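Local atomic coordinates of tyrosine--tRNA ligase (Archaeoglobus fulgidus, PDB entry 2CYB), a protein that probably catalyses the two-step attachment of L-tyrosine to tRNA(Tyr), first activating the amino acid with ATP and then transferring it to the acceptor end. Residues P33-Y39 with G63-L69; L207-G212 with E248-D253; I73-E79 with Q155-M161. All coordinates share one frame; numbering follows the deposited sequence.

Overall arrangement
The three contacts follow one another along the chain in the order 1, 3, 2, all within the synthetase region of the sequence. Contact 1 joins strands 34-39 and 65-70, neighbours in the mixed sheet of the Rossmann fold. The second strand runs straight on into helix 72-77, which contact 3 packs against helix 154-168. Contacts 1 and 3, with centres about 20 Å apart, both touch the bound tyrosine and build its pocket from sheet and helices. Contact 2 lies on the opposite side of the chain's centre from contact 1, about 27 Å from contact 1 and 29 Å from contact 3 between centres, where the loop leading to the KMSKS motif meets helix 250-263.

Contact 1 (P33-Y39 with G63-L69); sequences PRAYVGY and GFEIIVL. With TYR (tyrosine), chain C.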
loop_
_atom_site.group_PDB
_atom_site.type_symbol
_atom_site.label_atom_id
_atom_site.label_comp_id
_atom_site.label_asym_id
_atom_site.label_seq_id
_atom_site.Cartn_x
_atom_site.Cartn_y
_atom_site.Cartn_z
ATOM N N PRO A 33 6.227 -29.444 -12.249
ATOM C CA PRO A 33 5.371 -28.536 -11.477
ATOM C C PRO A 33 6.106 -27.925 -10.288
ATOM O O PRO A 33 6.930 -28.581 -9.648
ATOM C CB PRO A 33 4.219 -29.438 -11.031
ATOM C CG PRO A 33 4.239 -30.571 -12.022
ATOM C CD PRO A 33 5.709 -30.819 -12.174
ATOM N N ARG A 34 5.797 -26.668 -9.991
ATOM C CA ARG A 34 6.430 -25.978 -8.877
ATOM C C ARG A 34 5.386 -25.549 -7.847
ATOM O O ARG A 34 4.345 -24.980 -8.195
ATOM C CB ARG A 34 7.189 -24.748 -9.386
ATOM C CG ARG A 34 7.995 -24.023 -8.322
ATOM C CD ARG A 34 8.758 -22.858 -8.928
ATOM N NE ARG A 34 9.758 -23.307 -9.893
ATOM C CZ ARG A 34 10.582 -22.504 -10.558
ATOM N NH1 ARG A 34 10.537 -21.188 -10.373
ATOM N NH2 ARG A 34 11.460 -23.019 -11.409
ATOM N N ALA A 35 5.666 -25.847 -6.582
ATOM C CA ALA A 35 4.778 -25.483 -5.486
ATOM C C ALA A 35 5.585 -24.742 -4.428
ATOM O O ALA A 35 6.808 -24.876 -4.356
ATOM C CB ALA A 35 4.151 -26.731 -4.877
ATOM N N TYR A 36 4.902 -23.946 -3.613
ATOM C CA TYR A 36 5.577 -23.217 -2.550
ATOM C C TYR A 36 4.624 -22.948 -1.404
ATOM O O TYR A 36 3.420 -23.155 -1.513
ATOM C CB TYR A 36 6.109 -21.850 -3.049
ATOM C CG TYR A 36 5.190 -20.646 -2.801
ATOM C CD1 TYR A 36 5.665 -19.504 -2.140
ATOM C CD2 TYR A 36 3.866 -20.638 -3.250
ATOM C CE1 TYR A 36 4.847 -18.387 -1.936
ATOM C CE2 TYR A 36 3.037 -19.529 -3.051
ATOM C CZ TYR A 36 3.536 -18.407 -2.397
ATOM O OH TYR A 36 2.726 -17.308 -2.228
ATOM N N VAL A 37 5.208 -22.487 -0.310
ATOM C CA VAL A 37 4.470 -22.055 0.860
ATOM C C VAL A 37 5.310 -20.882 1.321
ATOM O O VAL A 37 6.545 -20.905 1.224
ATOM C CB VAL A 37 4.411 -23.091 2.010
ATOM C CG1 VAL A 37 3.654 -22.465 3.201
ATOM C CG2 VAL A 37 3.688 -24.358 1.564
ATOM N N GLY A 38 4.643 -19.841 1.792
ATOM C CA GLY A 38 5.368 -18.690 2.283
ATOM C C GLY A 38 5.168 -18.621 3.775
ATOM O O GLY A 38 4.102 -18.981 4.274
ATOM N N TYR A 39 6.195 -18.175 4.491
ATOM C CA TYR A 39 6.112 -18.052 5.942
ATOM C C TYR A 39 6.671 -16.729 6.448
ATOM O O TYR A 39 7.765 -16.327 6.055
ATOM C CB TYR A 39 6.917 -19.156 6.636
ATOM C CG TYR A 39 6.517 -20.574 6.309
ATOM C CD1 TYR A 39 7.173 -21.289 5.301
ATOM C CD2 TYR A 39 5.520 -21.226 7.039
ATOM C CE1 TYR A 39 6.853 -22.618 5.031
ATOM C CE2 TYR A 39 5.190 -22.562 6.774
ATOM C CZ TYR A 39 5.866 -23.248 5.769
ATOM O OH TYR A 39 5.563 -24.565 5.498
ATOM N N GLY A 63 7.081 -35.541 -7.023
ATOM C CA GLY A 63 7.745 -34.973 -8.187
ATOM C C GLY A 63 7.783 -33.466 -8.380
ATOM O O GLY A 63 8.370 -32.992 -9.353
ATOM N N PHE A 64 7.167 -32.709 -7.474
ATOM C CA PHE A 64 7.151 -31.250 -7.581
ATOM C C PHE A 64 8.472 -30.609 -7.194
ATOM O O PHE A 64 9.248 -31.173 -6.421
ATOM C CB PHE A 64 6.086 -30.637 -6.663
ATOM C CG PHE A 64 4.709 -30.611 -7.240
ATOM C CD1 PHE A 64 4.018 -31.789 -7.498
ATOM C CD2 PHE A 64 4.077 -29.394 -7.493
ATOM C CE1 PHE A 64 2.721 -31.758 -7.995
ATOM C CE2 PHE A 64 2.779 -29.350 -7.990
ATOM C CZ PHE A 64 2.096 -30.538 -8.243
ATOM N N GLU A 65 8.705 -29.419 -7.746
ATOM C CA GLU A 65 9.876 -28.605 -7.430
ATOM C C GLU A 65 9.335 -27.830 -6.232
ATOM O O GLU A 65 8.191 -27.387 -6.272
ATOM C CB GLU A 65 10.180 -27.602 -8.553
ATOM C CG GLU A 65 10.686 -28.192 -9.860
ATOM C CD GLU A 65 11.032 -27.116 -10.888
ATOM O OE1 GLU A 65 11.640 -27.453 -11.923
ATOM O OE2 GLU A 65 10.692 -25.932 -10.668
ATOM N N ILE A 66 10.132 -27.662 -5.183
ATOM C CA ILE A 66 9.654 -26.964 -3.994
ATOM C C ILE A 66 10.369 -25.671 -3.649
ATOM O O ILE A 66 11.599 -25.610 -3.604
ATOM C CB ILE A 66 9.727 -27.875 -2.742
ATOM C CG1 ILE A 66 8.916 -29.151 -2.966
ATOM C CG2 ILE A 66 9.205 -27.127 -1.519
ATOM C CD1 ILE A 66 7.453 -28.919 -3.248
ATOM N N ILE A 67 9.585 -24.629 -3.399
ATOM C CA ILE A 67 10.144 -23.350 -3.001
ATOM C C ILE A 67 9.583 -22.988 -1.631
ATOM O O ILE A 67 8.384 -23.121 -1.390
ATOM C CB ILE A 67 9.765 -22.217 -3.977
ATOM C CG1 ILE A 67 10.377 -22.481 -5.351
ATOM C CG2 ILE A 67 10.253 -20.877 -3.429
ATOM C CD1 ILE A 67 10.089 -21.387 -6.355
ATOM N N VAL A 68 10.455 -22.561 -0.728
ATOM C CA VAL A 68 10.017 -22.133 0.591
ATOM C C VAL A 68 10.335 -20.652 0.662
ATOM O O VAL A 68 11.498 -20.255 0.596
ATOM C CB VAL A 68 10.770 -22.841 1.727
ATOM C CG1 VAL A 68 10.371 -22.233 3.076
ATOM C CG2 VAL A 68 10.452 -24.327 1.714
ATOM N N LEU A 69 9.300 -19.832 0.778
ATOM C CA LEU A 69 9.497 -18.393 0.857
ATOM C C LEU A 69 9.540 -17.907 2.296
ATOM O O LEU A 69 8.565 -18.038 3.045
ATOM C CB LEU A 69 8.378 -17.650 0.110
ATOM C CG LEU A 69 8.375 -16.121 0.284
ATOM C CD1 LEU A 69 9.633 -15.521 -0.339
ATOM C CD2 LEU A 69 7.133 -15.542 -0.371
HETATM N N TYR C . 0.180 -15.097 4.538
HETATM C CA TYR C . 0.975 -16.258 5.009
HETATM C C TYR C . 0.656 -16.587 6.466
HETATM O O TYR C . 1.255 -17.540 6.990
HETATM C CB TYR C . 2.467 -15.955 4.836
HETATM C CG TYR C . 2.827 -15.750 3.384
HETATM C CD1 TYR C . 3.438 -14.574 2.946
HETATM C CD2 TYR C . 2.546 -16.747 2.440
HETATM C CE1 TYR C . 3.767 -14.397 1.591
HETATM C CE2 TYR C . 2.865 -16.583 1.104
HETATM C CZ TYR C . 3.477 -15.410 0.682
HETATM O OH TYR C . 3.805 -15.273 -0.644
HETATM O OXT TYR C . -0.200 -15.897 7.057
#
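Arg-34 and Glu-65 meet side-on, their guanidinium and carboxylate planes only 24° apart. Two nitrogens of the arginine converge on one oxygen: NE lies 2.9 Å from Glu-65 OE2, and NH2 reaches the same atom on its syn side, so the carboxylate oxygen of this salt bridge is held at the guanidinium edge, in its plane. With CG anti to the backbone N (chi1 -175°) and a bend at chi3, the arginine also lays its CD against Ile-67 CD1. Just before the strands, the Phe-64 ring takes Pro-33 CB over one face in a CH-pi contact, 3.6 Å from CB to the ring centroid, and Ala-35 CB packs obliquely at Phe-64 CD2, 3.7 Å away. Tyr-36 and Leu-69 run side by side in the same direction. Leu-69 CB lies at the edge of the Tyr-36 ring, and Leu-69 CD2 and Tyr-36 OH both reach the hydroxyl of the bound tyrosine; the two hydroxyl oxygens, Tyr-36 OH and ligand OH, are 2.8 Å apart and hydrogen-bonded. Backbone hydrogen bonds join the parallel strands from Glu-65 N–Pro-33 O to Tyr-39 N–Leu-69 O, that from Val-37 N to Ile-67 O being weak. They are the two strands of a beta-alpha-beta unit whose helix 47-61 packs on Val-37, Tyr-39, Phe-64 and Ile-66, while strand 173-177 flanks 34-39 and helix 154-168 lies against Tyr-36 and Leu-69.

Contact 2 (L207-G212 with E248-D253); sequences LVGLDG and ENPILD
With CG1 of Val-208 anti to the carbonyl carbon (chi1 -56°), CG2 falls between the backbone N and the carbonyl carbon, which aims that methyl at Pro-250 and at the carbonyl of Glu-248. CG2 of Val-208 lies 3.8 Å from Pro-250 CG, the two side chains crossing at about a right angle, and it packs equally near Glu-248 O. The other methyl, CG1, rests against the aliphatic part of Glu-248, whose chain is extended from a CG anti to its backbone N (chi1 -172°). That course ends with Glu-248 OE2 3.1 Å from Gly-212 O, two acceptors with no hydrogen bond between them. Pro-250 CG reaches the start of the opposite turn, 3.3 Å from Gly-209 O, and Leu-210 CD2 comes more distantly to Pro-250 CB. At the other end, Leu-207 and Asp-253 slide past each other in opposite directions, with Leu-207 CD2 4.0 Å from Asp-253 CB.

No direct hydrogen bond links the segments; two waters do the polar work. One accepts from Val-208 N and donates to Asp-253 OD1, the other donates both to Val-208 O and to Asp-253 OD1, 2.9 Å from that oxygen. Through the two waters, Asp-253 OD1 is linked to both Val-208 N and Val-208 O.

Gly-209 to Gly-212 form a type I beta turn closed by Gly-212 N to Gly-209 O, and Asn-249 occupies the N-cap position of helix 250-263. The arrangement is a proline-led helix start docked on a beta turn, in the loop that runs on to the KMSKS motif of the synthetase.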
loop_
_atom_site.group_PDB
_atom_site.type_symbol
_atom_site.label_atom_id
_atom_site.label_comp_id
_atom_site.label_asym_id
_atom_site.label_seq_id
_atom_site.Cartn_x
_atom_site.Cartn_y
_atom_site.Cartn_z
ATOM N N LEU A 207 -5.210 -26.008 12.258
ATOM C CA LEU A 207 -5.127 -26.824 13.467
ATOM C C LEU A 207 -5.640 -26.122 14.714
ATOM O O LEU A 207 -5.195 -25.026 15.042
ATOM C CB LEU A 207 -3.682 -27.247 13.722
ATOM C CG LEU A 207 -3.058 -28.322 12.842
ATOM C CD1 LEU A 207 -1.612 -28.538 13.285
ATOM C CD2 LEU A 207 -3.860 -29.621 12.952
ATOM N N VAL A 208 -6.575 -26.754 15.415
ATOM C CA VAL A 208 -7.085 -26.161 16.641
ATOM C C VAL A 208 -5.999 -26.337 17.693
ATOM O O VAL A 208 -5.136 -27.212 17.568
ATOM C CB VAL A 208 -8.381 -26.849 17.114
ATOM C CG1 VAL A 208 -9.417 -26.800 16.006
ATOM C CG2 VAL A 208 -8.099 -28.289 17.531
ATOM N N GLY A 209 -6.026 -25.494 18.716
ATOM C CA GLY A 209 -5.033 -25.589 19.771
ATOM C C GLY A 209 -5.257 -26.785 20.681
ATOM O O GLY A 209 -6.306 -27.420 20.634
ATOM N N LEU A 210 -4.265 -27.077 21.517
ATOM C CA LEU A 210 -4.314 -28.205 22.446
ATOM C C LEU A 210 -5.522 -28.231 23.381
ATOM O O LEU A 210 -5.890 -29.293 23.885
ATOM C CB LEU A 210 -3.024 -28.241 23.268
ATOM C CG LEU A 210 -1.760 -28.525 22.447
ATOM C CD1 LEU A 210 -0.524 -28.370 23.313
ATOM C CD2 LEU A 210 -1.841 -29.926 21.860
ATOM N N ASP A 211 -6.136 -27.071 23.609
ATOM C CA ASP A 211 -7.308 -26.982 24.478
ATOM C C ASP A 211 -8.622 -27.112 23.709
ATOM O O ASP A 211 -9.699 -26.997 24.291
ATOM C CB ASP A 211 -7.306 -25.657 25.243
ATOM C CG ASP A 211 -7.060 -24.466 24.336
ATOM O OD1 ASP A 211 -7.521 -24.498 23.173
ATOM O OD2 ASP A 211 -6.412 -23.498 24.789
ATOM N N GLY A 212 -8.534 -27.337 22.402
ATOM C CA GLY A 212 -9.738 -27.489 21.603
ATOM C C GLY A 212 -10.265 -26.186 21.040
ATOM O O GLY A 212 -11.309 -26.159 20.383
ATOM N N GLU A 248 -11.852 -32.019 15.567
ATOM C CA GLU A 248 -11.452 -30.990 16.519
ATOM C C GLU A 248 -10.719 -31.606 17.706
ATOM O O GLU A 248 -10.564 -30.967 18.748
ATOM C CB GLU A 248 -12.669 -30.199 17.022
ATOM C CG GLU A 248 -12.304 -28.984 17.882
ATOM C CD GLU A 248 -13.495 -28.373 18.606
ATOM O OE1 GLU A 248 -14.457 -27.949 17.931
ATOM O OE2 GLU A 248 -13.465 -28.312 19.856
ATOM N N ASN A 249 -10.280 -32.854 17.553
ATOM C CA ASN A 249 -9.541 -33.523 18.618
ATOM C C ASN A 249 -8.064 -33.295 18.332
ATOM O O ASN A 249 -7.494 -33.901 17.423
ATOM C CB ASN A 249 -9.864 -35.025 18.652
ATOM C CG ASN A 249 -9.291 -35.722 19.884
ATOM O OD1 ASN A 249 -9.959 -36.551 20.511
ATOM N ND2 ASN A 249 -8.050 -35.395 20.228
ATOM N N PRO A 250 -7.428 -32.406 19.109
ATOM C CA PRO A 250 -6.016 -32.026 19.006
ATOM C C PRO A 250 -5.034 -33.187 18.965
ATOM O O PRO A 250 -4.050 -33.150 18.229
ATOM C CB PRO A 250 -5.805 -31.156 20.245
ATOM C CG PRO A 250 -7.152 -30.570 20.479
ATOM C CD PRO A 250 -8.058 -31.738 20.261
ATOM N N ILE A 251 -5.285 -34.209 19.773
ATOM C CA ILE A 251 -4.399 -35.361 19.816
ATOM C C ILE A 251 -4.556 -36.211 18.559
ATOM O O ILE A 251 -3.562 -36.640 17.966
ATOM C CB ILE A 251 -4.673 -36.212 21.079
ATOM C CG1 ILE A 251 -4.545 -35.322 22.314
ATOM C CG2 ILE A 251 -3.693 -37.373 21.166
ATOM C CD1 ILE A 251 -3.223 -34.570 22.394
ATOM N N LEU A 252 -5.798 -36.445 18.153
ATOM C CA LEU A 252 -6.051 -37.222 16.948
ATOM C C LEU A 252 -5.447 -36.489 15.756
ATOM O O LEU A 252 -4.913 -37.114 14.837
ATOM C CB LEU A 252 -7.549 -37.412 16.734
ATOM C CG LEU A 252 -8.170 -38.594 17.479
ATOM C CD1 LEU A 252 -9.659 -38.656 17.182
ATOM C CD2 LEU A 252 -7.488 -39.885 17.043
ATOM N N ASP A 253 -5.518 -35.160 15.785
ATOM C CA ASP A 253 -4.972 -34.353 14.704
ATOM C C ASP A 253 -3.475 -34.558 14.569
ATOM O O ASP A 253 -2.964 -34.651 13.455
ATOM C CB ASP A 253 -5.274 -32.861 14.921
ATOM C CG ASP A 253 -6.719 -32.505 14.597
ATOM O OD1 ASP A 253 -7.162 -31.389 14.957
ATOM O OD2 ASP A 253 -7.413 -33.337 13.976
HETATM O O HOH W 1 -7.907 -29.101 14.114
HETATM O O HOH W 2 -5.069 -29.786 16.069
#

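Contact 3 (I73-E79 with Q155-M161); sequences IHAYLNE and QMIYPLM. With TYR (tyrosine), chain C.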
loop_
_atom_site.group_PDB
_atom_site.type_symbol
_atom_site.label_atom_id
_atom_site.label_comp_id
_atom_site.label_asym_id
_atom_site.label_seq_id
_atom_site.Cartn_x
_atom_site.Cartn_y
_atom_site.Cartn_z
ATOM N N ILE A 73 9.640 -9.397 4.298
ATOM C CA ILE A 73 8.942 -8.127 4.118
ATOM C C ILE A 73 7.505 -8.271 4.632
ATOM O O ILE A 73 6.985 -7.370 5.281
ATOM C CB ILE A 73 8.910 -7.708 2.645
ATOM C CG1 ILE A 73 10.342 -7.580 2.109
ATOM C CG2 ILE A 73 8.160 -6.390 2.495
ATOM C CD1 ILE A 73 11.201 -6.617 2.876
ATOM N N HIS A 74 6.869 -9.406 4.347
ATOM C CA HIS A 74 5.506 -9.625 4.832
ATOM C C HIS A 74 5.455 -9.569 6.358
ATOM O O HIS A 74 4.540 -8.972 6.941
ATOM C CB HIS A 74 4.957 -10.968 4.347
ATOM C CG HIS A 74 4.454 -10.931 2.940
ATOM N ND1 HIS A 74 5.291 -11.019 1.848
ATOM C CD2 HIS A 74 3.204 -10.762 2.447
ATOM C CE1 HIS A 74 4.577 -10.909 0.742
ATOM N NE2 HIS A 74 3.309 -10.752 1.076
ATOM N N ALA A 75 6.442 -10.190 6.998
ATOM C CA ALA A 75 6.533 -10.198 8.453
ATOM C C ALA A 75 6.640 -8.755 8.949
ATOM O O ALA A 75 6.040 -8.379 9.959
ATOM C CB ALA A 75 7.756 -11.005 8.896
ATOM N N TYR A 76 7.397 -7.942 8.225
ATOM C CA TYR A 76 7.555 -6.551 8.610
ATOM C C TYR A 76 6.224 -5.814 8.493
ATOM O O TYR A 76 5.827 -5.078 9.393
ATOM C CB TYR A 76 8.573 -5.858 7.713
ATOM C CG TYR A 76 8.767 -4.407 8.068
ATOM C CD1 TYR A 76 9.590 -4.037 9.131
ATOM C CD2 TYR A 76 8.115 -3.406 7.360
ATOM C CE1 TYR A 76 9.759 -2.699 9.474
ATOM C CE2 TYR A 76 8.272 -2.066 7.690
ATOM C CZ TYR A 76 9.099 -1.721 8.749
ATOM O OH TYR A 76 9.282 -0.401 9.072
ATOM N N LEU A 77 5.550 -6.005 7.367
ATOM C CA LEU A 77 4.268 -5.350 7.117
ATOM C C LEU A 77 3.205 -5.760 8.121
ATOM O O LEU A 77 2.268 -5.003 8.397
ATOM C CB LEU A 77 3.758 -5.713 5.730
ATOM C CG LEU A 77 4.573 -5.297 4.513
ATOM C CD1 LEU A 77 3.885 -5.865 3.270
ATOM C CD2 LEU A 77 4.670 -3.770 4.450
ATOM N N ASN A 78 3.342 -6.972 8.642
ATOM C CA ASN A 78 2.369 -7.510 9.594
ATOM C C ASN A 78 2.822 -7.306 11.040
ATOM O O ASN A 78 2.458 -8.072 11.935
ATOM C CB ASN A 78 2.131 -9.001 9.304
ATOM C CG ASN A 78 0.727 -9.470 9.701
ATOM O OD1 ASN A 78 0.403 -10.657 9.595
ATOM N ND2 ASN A 78 -0.104 -8.541 10.155
ATOM N N GLU A 79 3.641 -6.275 11.240
ATOM C CA GLU A 79 4.135 -5.875 12.560
ATOM C C GLU A 79 4.852 -6.945 13.393
ATOM O O GLU A 79 4.615 -7.062 14.603
ATOM C CB GLU A 79 2.966 -5.304 13.368
ATOM C CG GLU A 79 2.011 -4.443 12.544
ATOM C CD GLU A 79 0.853 -3.898 13.365
ATOM O OE1 GLU A 79 1.054 -2.916 14.111
ATOM O OE2 GLU A 79 -0.260 -4.460 13.273
ATOM N N GLN A 155 -0.831 -3.579 6.031
ATOM C CA GLN A 155 -1.555 -4.840 5.998
ATOM C C GLN A 155 -2.496 -4.940 4.795
ATOM O O GLN A 155 -2.988 -6.019 4.468
ATOM C CB GLN A 155 -2.265 -5.042 7.349
ATOM C CG GLN A 155 -1.242 -5.306 8.469
ATOM C CD GLN A 155 -1.698 -4.885 9.861
ATOM O OE1 GLN A 155 -2.386 -3.881 10.030
ATOM N NE2 GLN A 155 -1.281 -5.642 10.870
ATOM N N MET A 156 -2.703 -3.823 4.102
ATOM C CA MET A 156 -3.558 -3.817 2.918
ATOM C C MET A 156 -2.713 -4.049 1.664
ATOM O O MET A 156 -3.231 -4.429 0.615
ATOM C CB MET A 156 -4.317 -2.490 2.812
ATOM C CG MET A 156 -5.178 -2.181 4.029
ATOM S SD MET A 156 -6.515 -3.394 4.274
ATOM C CE MET A 156 -5.781 -4.480 5.528
ATOM N N ILE A 157 -1.408 -3.800 1.777
ATOM C CA ILE A 157 -0.476 -4.020 0.670
ATOM C C ILE A 157 -0.084 -5.507 0.681
ATOM O O ILE A 157 0.102 -6.123 -0.366
ATOM C CB ILE A 157 0.809 -3.179 0.852
ATOM C CG1 ILE A 157 0.481 -1.690 0.729
ATOM C CG2 ILE A 157 1.861 -3.591 -0.175
ATOM C CD1 ILE A 157 1.633 -0.790 1.145
ATOM N N TYR A 158 0.031 -6.054 1.891
ATOM C CA TYR A 158 0.394 -7.453 2.162
ATOM C C TYR A 158 -0.240 -8.514 1.230
ATOM O O TYR A 158 0.476 -9.309 0.616
ATOM C CB TYR A 158 0.065 -7.736 3.643
ATOM C CG TYR A 158 0.426 -9.092 4.206
ATOM C CD1 TYR A 158 1.327 -9.211 5.275
ATOM C CD2 TYR A 158 -0.189 -10.250 3.733
ATOM C CE1 TYR A 158 1.593 -10.453 5.858
ATOM C CE2 TYR A 158 0.069 -11.487 4.304
ATOM C CZ TYR A 158 0.955 -11.586 5.358
ATOM O OH TYR A 158 1.218 -12.827 5.887
ATOM N N PRO A 159 -1.583 -8.535 1.093
ATOM C CA PRO A 159 -2.199 -9.541 0.214
ATOM C C PRO A 159 -1.813 -9.421 -1.251
ATOM O O PRO A 159 -1.664 -10.422 -1.941
ATOM C CB PRO A 159 -3.701 -9.333 0.437
ATOM C CG PRO A 159 -3.784 -7.850 0.730
ATOM C CD PRO A 159 -2.605 -7.638 1.662
ATOM N N LEU A 160 -1.650 -8.194 -1.724
ATOM C CA LEU A 160 -1.264 -7.977 -3.109
ATOM C C LEU A 160 0.109 -8.595 -3.369
ATOM O O LEU A 160 0.333 -9.236 -4.398
ATOM C CB LEU A 160 -1.214 -6.480 -3.414
ATOM C CG LEU A 160 -2.436 -5.662 -2.989
ATOM C CD1 LEU A 160 -2.244 -4.220 -3.445
ATOM C CD2 LEU A 160 -3.705 -6.256 -3.588
ATOM N N MET A 161 1.020 -8.401 -2.424
ATOM C CA MET A 161 2.366 -8.924 -2.551
ATOM C C MET A 161 2.386 -10.436 -2.474
ATOM O O MET A 161 3.178 -11.071 -3.155
ATOM C CB MET A 161 3.272 -8.324 -1.478
ATOM C CG MET A 161 3.677 -6.888 -1.782
ATOM S SD MET A 161 4.761 -6.232 -0.505
ATOM C CE MET A 161 6.128 -7.414 -0.540
HETATM N N TYR C . 0.180 -15.097 4.538
HETATM C CA TYR C . 0.975 -16.258 5.009
HETATM C C TYR C . 0.656 -16.587 6.466
HETATM O O TYR C . 1.255 -17.540 6.990
HETATM C CB TYR C . 2.467 -15.955 4.836
HETATM C CG TYR C . 2.827 -15.750 3.384
HETATM C CD1 TYR C . 3.438 -14.574 2.946
HETATM C CD2 TYR C . 2.546 -16.747 2.440
HETATM C CE1 TYR C . 3.767 -14.397 1.591
HETATM C CE2 TYR C . 2.865 -16.583 1.104
HETATM C CZ TYR C . 3.477 -15.410 0.682
HETATM O OH TYR C . 3.805 -15.273 -0.644
HETATM O OXT TYR C . -0.200 -15.897 7.057
#
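Ile-73 begins the contact with its CG2 methyl 3.8 Å from Met-161 CE, the two side chains crossing at about a right angle. The next residue, His-74, points its imidazole at the opposite helix. Its CD2 edge stands over the centre of the Tyr-158 ring in a T-shaped pair, the planes 87° apart and the ring centroids 4.6 Å from each other. NE2 of the histidine makes a weak hydrogen bond to Tyr-158 O, 3.2 Å away near the imidazole plane, and Met-161 CB sits obliquely beside the same nitrogen. The bound tyrosine covers one face of the imidazole with its CE1. Leu-77 CD1 touches both Met-161 SD (3.9 Å) and Tyr-158 CA (4.0 Å), while Leu-77 O accepts from Ser-154 OG. Asn-78, just past the helix, lays its CB obliquely against the Tyr-158 ring at CE1. Glu-79, the C-prime residue of a Schellman motif that ends this helix, receives a weak bond at OE2 from Gln-155 NE2, its carboxylate and the amide nearly perpendicular; the stronger partners of that oxygen are Arg-147 and Arg-146, and Gln-155 OE1 takes Met-152 N.

Tyr-158 leaves its backbone with CG anti to N (chi1 -176°), a course that carries OH to the ligand, whose amino N donates to it over 2.8 Å. Tyr-158 thus binds the amino group of the substrate through a buried ring met by His-74 over one face and by the ligand amino N at its edge. Glu-40 OE1, bonded to the same hydroxyl, probably helps to orient it as acceptor for the ligand ammonium.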